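Putative TetR family transcriptional regulator (Streptomyces coelicolor A3, PDB 3BQY) probably binds DNA at regulatory sites and controls transcription, most likely as a repressor of the TetR family. Local coordinates at residues S74-R85 with T189-L200. Sequence-based numbering, arbitrary orientation. Where two conformers were deposited one is given.
Sequences SERTARLARALR and TAHFEFGLRLLL. With PO4 (phosphate ion), chain C.
R82 NE donates to E193 OE2 at 2.6 Å. R82 NH2 reaches the other oxygen, E193 OE1, at 2.9 Å. The guanidinium thus grips the carboxylate side-on, one nitrogen to each oxygen, both met on the syn side, somewhat out of the carboxylate plane. The two planes are 30° apart. E193 bends at chi2, which brings its carboxylate to the NE edge of the arginine. Two turns back on the same helix as R82, E75 OE2 takes R82 NH1 at 3.0 Å, close to the guanidinium plane. R82 is therefore held between two acids, which fixes its rotation and probably offsets their like charges. With an alanine here, E193 and E75 would probably lose their shared cation, and the edge of the F192 ring, where R82 CG now lies, would probably be uncovered.

The segments belong to helices 73-89 and 188-206 of the TetR-like C-terminal domain, which is all-helical. The axes of segments 74-85 and 189-200 run roughly antiparallel, at 140°, and approach to 10.8 Å. Beside the salt bridge the packing is apolar. L196 CD1 meets A81 CB at 3.7 Å, and its CD2 lies against A78. L200 straddles the next turn: CD1 sits near S74 O and A78 CB, CD2 beside T77 CG2. The small alanines let the leucines come close. L199 packs on L199 of the second subunit, so helix 188-206 also contributes to the dimer interface.

At the other end R85 runs extended over F192. Its CD sits 3.4 Å from the ring centroid, a CH-pi contact over the face, and its guanidinium is tilted 19° from the ring. R85 NH2 also donates to T189 OG1 at 3.3 Å, and a water joins NH1 to the same hydroxyl. The main charge partner of R85 is E147 on helix 126-151.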
# COMPACT_ATOMS: atom_id res chain seq x y z
N SER A 74 -0.92 -19.65 -12.67
CA SER A 74 -0.31 -19.12 -11.44
C SER A 74 1.05 -18.49 -11.76
O SER A 74 1.39 -17.42 -11.21
CB SER A 74 -0.19 -20.17 -10.32
OG SER A 74 0.66 -21.23 -10.70
N GLU A 75 1.83 -19.13 -12.64
CA GLU A 75 3.10 -18.55 -13.08
C GLU A 75 2.89 -17.26 -13.87
O GLU A 75 3.60 -16.28 -13.67
CB GLU A 75 3.92 -19.54 -13.94
CG GLU A 75 5.37 -19.07 -14.16
CD GLU A 75 6.04 -18.65 -12.86
OE1 GLU A 75 6.02 -19.46 -11.91
OE2 GLU A 75 6.53 -17.49 -12.76
N ARG A 76 1.89 -17.22 -14.75
CA ARG A 76 1.68 -15.98 -15.51
C ARG A 76 1.17 -14.84 -14.61
O ARG A 76 1.54 -13.68 -14.78
CB ARG A 76 0.72 -16.23 -16.69
CG ARG A 76 1.34 -17.23 -17.69
CD ARG A 76 0.32 -17.60 -18.76
NE ARG A 76 0.05 -16.45 -19.65
CZ ARG A 76 -1.13 -16.14 -20.18
NH1 ARG A 76 -2.23 -16.82 -19.88
NH2 ARG A 76 -1.22 -15.10 -21.00
N THR A 77 0.32 -15.18 -13.66
CA THR A 77 -0.18 -14.20 -12.71
C THR A 77 1.01 -13.68 -11.87
O THR A 77 1.13 -12.46 -11.64
CB THR A 77 -1.25 -14.80 -11.80
OG1 THR A 77 -2.38 -15.21 -12.59
CG2 THR A 77 -1.72 -13.74 -10.76
N ALA A 78 1.86 -14.59 -11.43
CA ALA A 78 3.06 -14.20 -10.66
C ALA A 78 3.96 -13.27 -11.49
O ALA A 78 4.50 -12.32 -10.95
CB ALA A 78 3.85 -15.45 -10.21
N ARG A 79 4.16 -13.57 -12.78
CA ARG A 79 5.02 -12.71 -13.62
C ARG A 79 4.47 -11.30 -13.74
O ARG A 79 5.23 -10.34 -13.73
CB ARG A 79 5.24 -13.30 -15.03
CG ARG A 79 6.20 -14.49 -15.03
CD ARG A 79 6.89 -14.65 -16.38
NE ARG A 79 5.89 -14.82 -17.44
CZ ARG A 79 5.43 -15.99 -17.87
NH1 ARG A 79 5.88 -17.12 -17.35
NH2 ARG A 79 4.50 -16.01 -18.82
N LEU A 80 3.16 -11.17 -13.85
CA LEU A 80 2.51 -9.85 -13.89
C LEU A 80 2.74 -9.06 -12.60
O LEU A 80 3.06 -7.87 -12.66
CB LEU A 80 1.01 -9.99 -14.13
CG LEU A 80 0.58 -10.31 -15.57
CD1 LEU A 80 -0.85 -10.77 -15.51
CD2 LEU A 80 0.71 -9.05 -16.48
N ALA A 81 2.53 -9.70 -11.45
CA ALA A 81 2.75 -9.04 -10.16
C ALA A 81 4.22 -8.68 -9.99
O ALA A 81 4.54 -7.56 -9.58
CB ALA A 81 2.31 -9.96 -8.99
N ARG A 82 5.12 -9.60 -10.31
CA ARG A 82 6.55 -9.28 -10.25
C ARG A 82 6.96 -8.11 -11.15
O ARG A 82 7.80 -7.29 -10.77
CB ARG A 82 7.38 -10.49 -10.69
CG ARG A 82 7.47 -11.58 -9.70
CD ARG A 82 8.44 -12.67 -10.17
NE ARG A 82 8.10 -13.86 -9.43
CZ ARG A 82 7.68 -14.99 -9.95
NH1 ARG A 82 7.61 -15.15 -11.27
NH2 ARG A 82 7.42 -15.99 -9.13
N ALA A 83 6.42 -8.07 -12.36
CA ALA A 83 6.75 -7.02 -13.30
C ALA A 83 6.22 -5.70 -12.80
O ALA A 83 6.89 -4.68 -12.96
CB ALA A 83 6.18 -7.32 -14.70
N LEU A 84 5.04 -5.70 -12.18
CA LEU A 84 4.53 -4.46 -11.59
C LEU A 84 5.47 -3.97 -10.47
O LEU A 84 5.86 -2.79 -10.43
CB LEU A 84 3.09 -4.66 -11.05
CG LEU A 84 2.53 -3.44 -10.26
CD1 LEU A 84 2.48 -2.16 -11.12
CD2 LEU A 84 1.12 -3.73 -9.67
N ARG A 85 5.82 -4.86 -9.54
CA ARG A 85 6.79 -4.53 -8.51
C ARG A 85 8.10 -3.97 -9.09
O ARG A 85 8.61 -2.95 -8.62
CB ARG A 85 7.08 -5.76 -7.64
CG ARG A 85 8.13 -5.50 -6.59
CD ARG A 85 8.31 -6.70 -5.67
NE ARG A 85 9.44 -6.52 -4.76
CZ ARG A 85 10.66 -7.00 -4.96
NH1 ARG A 85 10.91 -7.73 -6.03
NH2 ARG A 85 11.63 -6.77 -4.08
N THR A 189 12.75 -9.23 -1.84
CA THR A 189 12.29 -10.10 -2.91
C THR A 189 11.70 -11.40 -2.36
O THR A 189 10.62 -11.81 -2.81
CB THR A 189 13.41 -10.38 -3.94
OG1 THR A 189 13.81 -9.14 -4.52
CG2 THR A 189 12.89 -11.29 -5.08
N ALA A 190 12.40 -12.04 -1.43
CA ALA A 190 11.89 -13.23 -0.74
C ALA A 190 10.56 -12.97 -0.03
O ALA A 190 9.64 -13.80 -0.11
CB ALA A 190 12.94 -13.80 0.25
N HIS A 191 10.43 -11.83 0.65
CA HIS A 191 9.17 -11.47 1.31
C HIS A 191 8.04 -11.35 0.27
O HIS A 191 6.94 -11.87 0.47
CB HIS A 191 9.31 -10.16 2.10
CG HIS A 191 10.21 -10.29 3.28
ND1 HIS A 191 10.63 -9.21 4.02
CD2 HIS A 191 10.82 -11.37 3.82
CE1 HIS A 191 11.42 -9.62 5.00
NE2 HIS A 191 11.56 -10.93 4.89
N PHE A 192 8.33 -10.68 -0.84
CA PHE A 192 7.36 -10.50 -1.90
C PHE A 192 6.90 -11.84 -2.47
O PHE A 192 5.70 -12.10 -2.62
CB PHE A 192 7.93 -9.63 -3.02
CG PHE A 192 6.97 -9.44 -4.16
CD1 PHE A 192 5.80 -8.69 -3.99
CD2 PHE A 192 7.22 -10.03 -5.40
CE1 PHE A 192 4.90 -8.51 -5.06
CE2 PHE A 192 6.33 -9.86 -6.46
CZ PHE A 192 5.18 -9.11 -6.30
N GLU A 193 7.86 -12.71 -2.78
CA GLU A 193 7.55 -14.02 -3.33
C GLU A 193 6.67 -14.84 -2.36
O GLU A 193 5.78 -15.57 -2.80
CB GLU A 193 8.84 -14.77 -3.69
CG GLU A 193 9.58 -14.19 -4.91
CD GLU A 193 8.73 -14.19 -6.21
OE1 GLU A 193 7.96 -15.15 -6.43
OE2 GLU A 193 8.85 -13.23 -7.00
N PHE A 194 6.94 -14.72 -1.06
CA PHE A 194 6.17 -15.45 -0.06
C PHE A 194 4.72 -14.98 -0.08
O PHE A 194 3.79 -15.80 -0.04
CB PHE A 194 6.78 -15.25 1.34
CG PHE A 194 6.05 -15.98 2.41
CD1 PHE A 194 6.32 -17.33 2.67
CD2 PHE A 194 5.06 -15.34 3.16
CE1 PHE A 194 5.63 -18.01 3.69
CE2 PHE A 194 4.38 -16.01 4.17
CZ PHE A 194 4.66 -17.34 4.44
N GLY A 195 4.51 -13.66 -0.08
CA GLY A 195 3.14 -13.11 -0.09
C GLY A 195 2.40 -13.47 -1.36
O GLY A 195 1.22 -13.82 -1.33
N LEU A 196 3.11 -13.42 -2.48
CA LEU A 196 2.55 -13.80 -3.76
C LEU A 196 2.16 -15.29 -3.76
O LEU A 196 1.09 -15.66 -4.25
CB LEU A 196 3.61 -13.48 -4.85
CG LEU A 196 3.25 -13.45 -6.30
CD1 LEU A 196 1.93 -12.64 -6.54
CD2 LEU A 196 4.47 -12.96 -7.14
N ARG A 197 3.03 -16.13 -3.21
CA ARG A 197 2.74 -17.56 -3.04
C ARG A 197 1.47 -17.78 -2.21
O ARG A 197 0.63 -18.61 -2.57
CB ARG A 197 3.93 -18.31 -2.40
CG ARG A 197 3.56 -19.66 -1.75
CD ARG A 197 4.78 -20.56 -1.48
NE ARG A 197 5.45 -20.40 -0.18
CZ ARG A 197 5.74 -21.41 0.64
NH1 ARG A 197 6.36 -21.17 1.79
NH2 ARG A 197 5.42 -22.66 0.33
N LEU A 198 1.34 -17.06 -1.09
CA LEU A 198 0.11 -17.15 -0.27
C LEU A 198 -1.15 -16.85 -1.12
O LEU A 198 -2.14 -17.61 -1.05
CB LEU A 198 0.10 -16.18 0.92
CG LEU A 198 1.17 -16.40 1.99
CD1 LEU A 198 0.96 -15.41 3.14
CD2 LEU A 198 1.09 -17.86 2.51
N LEU A 199 -1.12 -15.74 -1.86
CA LEU A 199 -2.26 -15.33 -2.71
C LEU A 199 -2.56 -16.40 -3.75
O LEU A 199 -3.73 -16.75 -3.94
CB LEU A 199 -2.00 -13.97 -3.42
CG LEU A 199 -1.88 -12.76 -2.44
CD1 LEU A 199 -1.47 -11.42 -3.17
CD2 LEU A 199 -3.25 -12.54 -1.75
N LEU A 200 -1.53 -16.93 -4.40
CA LEU A 200 -1.73 -17.91 -5.46
C LEU A 200 -2.23 -19.25 -4.91
O LEU A 200 -3.10 -19.88 -5.52
CB LEU A 200 -0.44 -18.12 -6.26
CG LEU A 200 -0.00 -16.88 -7.06
CD1 LEU A 200 1.40 -17.10 -7.59
CD2 LEU A 200 -0.99 -16.50 -8.20
P PO4 C . 13.50 -14.01 4.70
O1 PO4 C . 14.65 -14.18 3.74
O2 PO4 C . 12.32 -13.45 3.94
O3 PO4 C . 13.11 -15.35 5.29
O4 PO4 C . 13.91 -13.07 5.78
O HOH W 1 13.68 -8.57 -7.51